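Local atomic coordinates of NEDD8-conjugating enzyme UBC12 (Saccharomyces cerevisiae, PDB entry 3O2U), a protein that accepts the ubiquitin-like protein Rub1 (NEDD8) from its E1 complex as a thioester and attaches it covalently to other proteins, chiefly the cullin Cdc53. Residues 59-71 / 80-92. Residues are numbered along the deposited sequence; the frame is centred on the assembly and turned at random.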
loop_
_atom_site.group_PDB
_atom_site.type_symbol
_atom_site.label_atom_id
_atom_site.label_comp_id
_atom_site.label_asym_id
_atom_site.label_seq_id
_atom_site.Cartn_x
_atom_site.Cartn_y
_atom_site.Cartn_z
ATOM N N ASP A 59 10.685 -18.876 -2.840
ATOM C CA ASP A 59 9.484 -19.286 -3.548
ATOM C C ASP A 59 8.967 -18.153 -4.428
ATOM O O ASP A 59 8.322 -17.222 -3.952
ATOM C CB ASP A 59 8.407 -19.736 -2.559
ATOM C CG ASP A 59 7.193 -20.329 -3.249
ATOM O OD1 ASP A 59 7.162 -20.355 -4.498
ATOM O OD2 ASP A 59 6.267 -20.772 -2.539
ATOM N N ARG A 60 9.259 -18.253 -5.720
ATOM C CA ARG A 60 8.816 -17.283 -6.715
ATOM C C ARG A 60 7.311 -16.996 -6.634
ATOM O O ARG A 60 6.869 -15.853 -6.801
ATOM C CB ARG A 60 9.174 -17.824 -8.098
ATOM C CG ARG A 60 8.889 -16.912 -9.265
ATOM C CD ARG A 60 9.431 -17.565 -10.523
ATOM N NE ARG A 60 9.292 -16.723 -11.701
ATOM C CZ ARG A 60 9.976 -15.604 -11.900
ATOM N NH1 ARG A 60 10.841 -15.172 -10.990
ATOM N NH2 ARG A 60 9.787 -14.913 -13.013
ATOM N N SER A 61 6.534 -18.041 -6.365
ATOM C CA SER A 61 5.073 -17.967 -6.353
ATOM C C SER A 61 4.479 -17.264 -5.127
ATOM O O SER A 61 3.307 -16.884 -5.133
ATOM C CB SER A 61 4.481 -19.377 -6.468
ATOM O OG SER A 61 4.908 -20.189 -5.388
ATOM N N GLN A 62 5.278 -17.109 -4.077
ATOM C CA GLN A 62 4.827 -16.410 -2.880
ATOM C C GLN A 62 5.311 -14.959 -2.903
ATOM O O GLN A 62 6.405 -14.661 -2.439
ATOM C CB GLN A 62 5.349 -17.120 -1.629
ATOM C CG GLN A 62 4.646 -16.721 -0.333
ATOM C CD GLN A 62 3.382 -17.528 -0.066
ATOM O OE1 GLN A 62 3.388 -18.759 -0.146
ATOM N NE2 GLN A 62 2.292 -16.834 0.263
ATOM N N SER A 63 4.503 -14.059 -3.451
ATOM C CA SER A 63 4.896 -12.660 -3.535
ATOM C C SER A 63 5.050 -12.063 -2.132
ATOM O O SER A 63 4.257 -12.358 -1.244
ATOM C CB SER A 63 3.872 -11.882 -4.356
ATOM O OG SER A 63 2.559 -12.122 -3.862
ATOM N N PRO A 64 6.108 -11.263 -1.915
ATOM C CA PRO A 64 6.232 -10.614 -0.609
ATOM C C PRO A 64 5.004 -9.749 -0.366
ATOM O O PRO A 64 4.439 -9.177 -1.310
ATOM C CB PRO A 64 7.487 -9.745 -0.767
ATOM C CG PRO A 64 8.282 -10.424 -1.875
ATOM C CD PRO A 64 7.226 -10.923 -2.817
ATOM N N LYS A 65 4.593 -9.646 0.887
ATOM C CA LYS A 65 3.400 -8.876 1.215
ATOM C C LYS A 65 3.552 -8.257 2.599
ATOM O O LYS A 65 4.021 -8.916 3.542
ATOM C CB LYS A 65 2.157 -9.765 1.141
ATOM C CG LYS A 65 0.850 -9.037 1.416
ATOM C CD LYS A 65 -0.288 -10.040 1.582
ATOM C CE LYS A 65 -0.521 -10.806 0.286
ATOM N NZ LYS A 65 -1.615 -10.146 -0.465
ATOM N N LEU A 66 3.213 -6.975 2.702
ATOM C CA LEU A 66 3.333 -6.244 3.966
ATOM C C LEU A 66 1.968 -5.689 4.326
ATOM O O LEU A 66 1.170 -5.380 3.439
ATOM C CB LEU A 66 4.308 -5.064 3.827
ATOM C CG LEU A 66 5.636 -5.321 3.110
ATOM C CD1 LEU A 66 6.409 -4.010 2.921
ATOM C CD2 LEU A 66 6.482 -6.345 3.859
ATOM N N GLU A 67 1.713 -5.558 5.621
ATOM C CA GLU A 67 0.546 -4.824 6.093
ATOM C C GLU A 67 1.035 -3.525 6.715
ATOM O O GLU A 67 1.898 -3.539 7.589
ATOM C CB GLU A 67 -0.223 -5.611 7.151
ATOM C CG GLU A 67 -1.464 -4.862 7.656
ATOM C CD GLU A 67 -2.103 -5.519 8.855
ATOM O OE1 GLU A 67 -1.387 -6.213 9.613
ATOM O OE2 GLU A 67 -3.324 -5.328 9.046
ATOM N N VAL A 68 0.486 -2.405 6.267
ATOM C CA VAL A 68 0.889 -1.108 6.808
ATOM C C VAL A 68 -0.303 -0.514 7.533
ATOM O O VAL A 68 -1.361 -0.382 6.946
ATOM C CB VAL A 68 1.330 -0.131 5.697
ATOM C CG1 VAL A 68 1.528 1.272 6.273
ATOM C CG2 VAL A 68 2.612 -0.612 5.053
ATOM N N ILE A 69 -0.119 -0.152 8.800
ATOM C CA ILE A 69 -1.209 0.384 9.620
ATOM C C ILE A 69 -0.965 1.855 9.978
ATOM O O ILE A 69 -0.049 2.178 10.735
ATOM C CB ILE A 69 -1.383 -0.419 10.912
ATOM C CG1 ILE A 69 -1.665 -1.893 10.584
ATOM C CG2 ILE A 69 -2.519 0.182 11.751
ATOM C CD1 ILE A 69 -1.692 -2.810 11.795
ATOM N N VAL A 70 -1.788 2.741 9.425
ATOM C CA VAL A 70 -1.670 4.172 9.680
ATOM C C VAL A 70 -2.661 4.593 10.772
ATOM O O VAL A 70 -3.866 4.382 10.634
ATOM C CB VAL A 70 -1.893 4.967 8.371
ATOM C CG1 VAL A 70 -1.717 6.455 8.597
ATOM C CG2 VAL A 70 -0.886 4.484 7.304
ATOM N N ARG A 71 -2.128 5.159 11.856
ATOM C CA ARG A 71 -2.933 5.674 12.971
ATOM C C ARG A 71 -2.512 7.121 13.267
ATOM O O ARG A 71 -1.654 7.361 14.111
ATOM C CB ARG A 71 -2.737 4.803 14.217
ATOM C CG ARG A 71 -3.689 5.129 15.382
ATOM C CD ARG A 71 -3.577 4.070 16.463
ATOM N NE ARG A 71 -4.463 4.303 17.611
ATOM C CZ ARG A 71 -4.112 5.010 18.687
ATOM N NH1 ARG A 71 -2.909 5.576 18.752
ATOM N NH2 ARG A 71 -4.962 5.162 19.695
ATOM N N GLY A 80 -7.903 7.124 14.328
ATOM C CA GLY A 80 -8.436 6.000 13.567
ATOM C C GLY A 80 -7.293 5.144 13.037
ATOM O O GLY A 80 -6.216 5.659 12.757
ATOM N N SER A 81 -7.513 3.838 12.897
ATOM C CA SER A 81 -6.484 2.954 12.350
ATOM C C SER A 81 -6.866 2.437 10.953
ATOM O O SER A 81 -7.834 1.690 10.808
ATOM C CB SER A 81 -6.218 1.787 13.314
ATOM O OG SER A 81 -5.629 2.255 14.520
ATOM N N ILE A 82 -6.122 2.849 9.931
ATOM C CA ILE A 82 -6.395 2.403 8.564
ATOM C C ILE A 82 -5.282 1.489 8.094
ATOM O O ILE A 82 -4.129 1.896 8.040
ATOM C CB ILE A 82 -6.538 3.574 7.581
ATOM C CG1 ILE A 82 -7.558 4.602 8.105
ATOM C CG2 ILE A 82 -6.952 3.047 6.209
ATOM C CD1 ILE A 82 -6.954 5.669 9.051
ATOM N N ASN A 83 -5.604 0.231 7.816
ATOM C CA ASN A 83 -4.566 -0.690 7.380
ATOM C C ASN A 83 -4.598 -0.935 5.876
ATOM O O ASN A 83 -5.657 -0.868 5.244
ATOM C CB ASN A 83 -4.563 -2.005 8.195
ATOM C CG ASN A 83 -5.889 -2.756 8.129
ATOM O OD1 ASN A 83 -6.946 -2.172 7.907
ATOM N ND2 ASN A 83 -5.829 -4.071 8.341
ATOM N N PHE A 84 -3.418 -1.198 5.316
ATOM C CA PHE A 84 -3.239 -1.408 3.880
ATOM C C PHE A 84 -2.399 -2.663 3.688
ATOM O O PHE A 84 -1.504 -2.951 4.483
ATOM C CB PHE A 84 -2.456 -0.254 3.229
ATOM C CG PHE A 84 -3.129 1.084 3.332
ATOM C CD1 PHE A 84 -3.912 1.572 2.287
ATOM C CD2 PHE A 84 -2.982 1.861 4.474
ATOM C CE1 PHE A 84 -4.531 2.836 2.382
ATOM C CE2 PHE A 84 -3.595 3.121 4.572
ATOM C CZ PHE A 84 -4.367 3.603 3.533
ATOM N N ASN A 85 -2.673 -3.394 2.619
ATOM C CA ASN A 85 -1.786 -4.470 2.206
ATOM C C ASN A 85 -0.959 -3.946 1.047
ATOM O O ASN A 85 -1.488 -3.272 0.159
ATOM C CB ASN A 85 -2.580 -5.696 1.760
ATOM C CG ASN A 85 -2.668 -6.771 2.834
ATOM O OD1 ASN A 85 -2.033 -6.680 3.884
ATOM N ND2 ASN A 85 -3.466 -7.794 2.573
ATOM N N LEU A 86 0.337 -4.226 1.069
ATOM C CA LEU A 86 1.213 -3.895 -0.054
ATOM C C LEU A 86 1.753 -5.197 -0.651
ATOM O O LEU A 86 2.446 -5.951 0.048
ATOM C CB LEU A 86 2.382 -3.018 0.414
ATOM C CG LEU A 86 2.133 -1.519 0.666
ATOM C CD1 LEU A 86 1.084 -1.295 1.740
ATOM C CD2 LEU A 86 3.425 -0.870 1.069
ATOM N N ASP A 87 1.438 -5.457 -1.920
ATOM C CA ASP A 87 1.801 -6.706 -2.600
ATOM C C ASP A 87 2.852 -6.445 -3.687
ATOM O O ASP A 87 2.580 -5.711 -4.646
ATOM C CB ASP A 87 0.565 -7.332 -3.258
ATOM C CG ASP A 87 -0.587 -7.548 -2.287
ATOM O OD1 ASP A 87 -0.345 -7.708 -1.082
ATOM O OD2 ASP A 87 -1.755 -7.568 -2.735
ATOM N N PHE A 88 4.021 -7.053 -3.550
ATOM C CA PHE A 88 5.146 -6.809 -4.451
ATOM C C PHE A 88 5.256 -7.926 -5.475
ATOM O O PHE A 88 5.120 -9.090 -5.130
ATOM C CB PHE A 88 6.442 -6.744 -3.648
ATOM C CG PHE A 88 6.486 -5.612 -2.679
ATOM C CD1 PHE A 88 7.223 -4.475 -2.960
ATOM C CD2 PHE A 88 5.758 -5.661 -1.504
ATOM C CE1 PHE A 88 7.239 -3.418 -2.080
ATOM C CE2 PHE A 88 5.772 -4.610 -0.614
ATOM C CZ PHE A 88 6.518 -3.486 -0.900
ATOM N N ASN A 89 5.497 -7.575 -6.733
ATOM C CA ASN A 89 5.787 -8.588 -7.751
ATOM C C ASN A 89 7.293 -8.640 -8.017
ATOM O O ASN A 89 8.062 -7.901 -7.391
ATOM C CB ASN A 89 4.982 -8.319 -9.026
ATOM C CG ASN A 89 5.297 -6.976 -9.642
ATOM O OD1 ASN A 89 6.402 -6.453 -9.490
ATOM N ND2 ASN A 89 4.327 -6.411 -10.360
ATOM N N GLU A 90 7.725 -9.502 -8.935
ATOM C CA GLU A 90 9.153 -9.714 -9.139
ATOM C C GLU A 90 9.785 -8.583 -9.941
ATOM O O GLU A 90 10.947 -8.655 -10.345
ATOM C CB GLU A 90 9.416 -11.077 -9.798
ATOM C CG GLU A 90 9.196 -12.255 -8.847
ATOM C CD GLU A 90 10.030 -12.126 -7.577
ATOM O OE1 GLU A 90 11.275 -12.219 -7.676
ATOM O OE2 GLU A 90 9.446 -11.917 -6.482
ATOM N N VAL A 91 9.017 -7.527 -10.150
ATOM C CA VAL A 91 9.459 -6.423 -10.988
ATOM C C VAL A 91 9.695 -5.126 -10.191
ATOM O O VAL A 91 10.051 -4.089 -10.741
ATOM C CB VAL A 91 8.515 -6.292 -12.209
ATOM C CG1 VAL A 91 8.138 -4.869 -12.503
ATOM C CG2 VAL A 91 9.159 -6.982 -13.431
ATOM N N TYR A 92 9.546 -5.210 -8.871
ATOM C CA TYR A 92 10.013 -4.140 -7.984
ATOM C C TYR A 92 11.531 -3.992 -8.140
ATOM O O TYR A 92 12.254 -4.990 -8.169
ATOM C CB TYR A 92 9.667 -4.487 -6.537
ATOM C CG TYR A 92 9.859 -3.358 -5.563
ATOM C CD1 TYR A 92 9.055 -2.227 -5.624
ATOM C CD2 TYR A 92 10.833 -3.431 -4.564
ATOM C CE1 TYR A 92 9.221 -1.190 -4.725
ATOM C CE2 TYR A 92 11.004 -2.394 -3.655
ATOM C CZ TYR A 92 10.188 -1.278 -3.742
ATOM O OH TYR A 92 10.328 -0.234 -2.856
HETATM O O HOH W 1 -7.080 3.405 16.290
#
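Strands 65-70 and 82-87 pair as an antiparallel beta hairpin, the two central strands of the four-stranded meander of the UBC fold. Leu66-Leu86, Val68-Phe84 and Val70-Ile82 are the hydrogen-bonded pairs, each joined by two backbone bonds, and Phe88 N to Pro64 O (3.1 Å) carries the ladder one step further. On their apolar face Leu66 CD1 lies 3.6 Å from Phe88 CE2, and Val68 CG2 3.7 Å from Leu86 CD1. Leu66 and Leu86 meet Leu131 of helix 131-143, whereas Phe88 touches Leu34 of helix 29-39. On the mostly polar face, Lys65 runs alongside Asp87 and bends at its outer torsions (chi3 -64°); in one of two Asp87 conformers, NZ lies 2.8 Å from OD1, above the carboxylate plane, in a salt bridge that is probably not permanent. A methionine in place of Lys65 would probably leave the Asp87 carboxylate, in this conformer, without its cationic partner. Farther along, Asn83 ND2 gives a nearly straight bond of 2.9 Å to Glu67 OE2, which lies in its amide plane; Asn83 OD1 accepts from Lys103, so both ends of the amide are used and its rotation is probably fixed. The chemistry thus divides by face, with aliphatic and aromatic groups toward the helices and polar pairs plus one aliphatic side chain, Ile69, on the other.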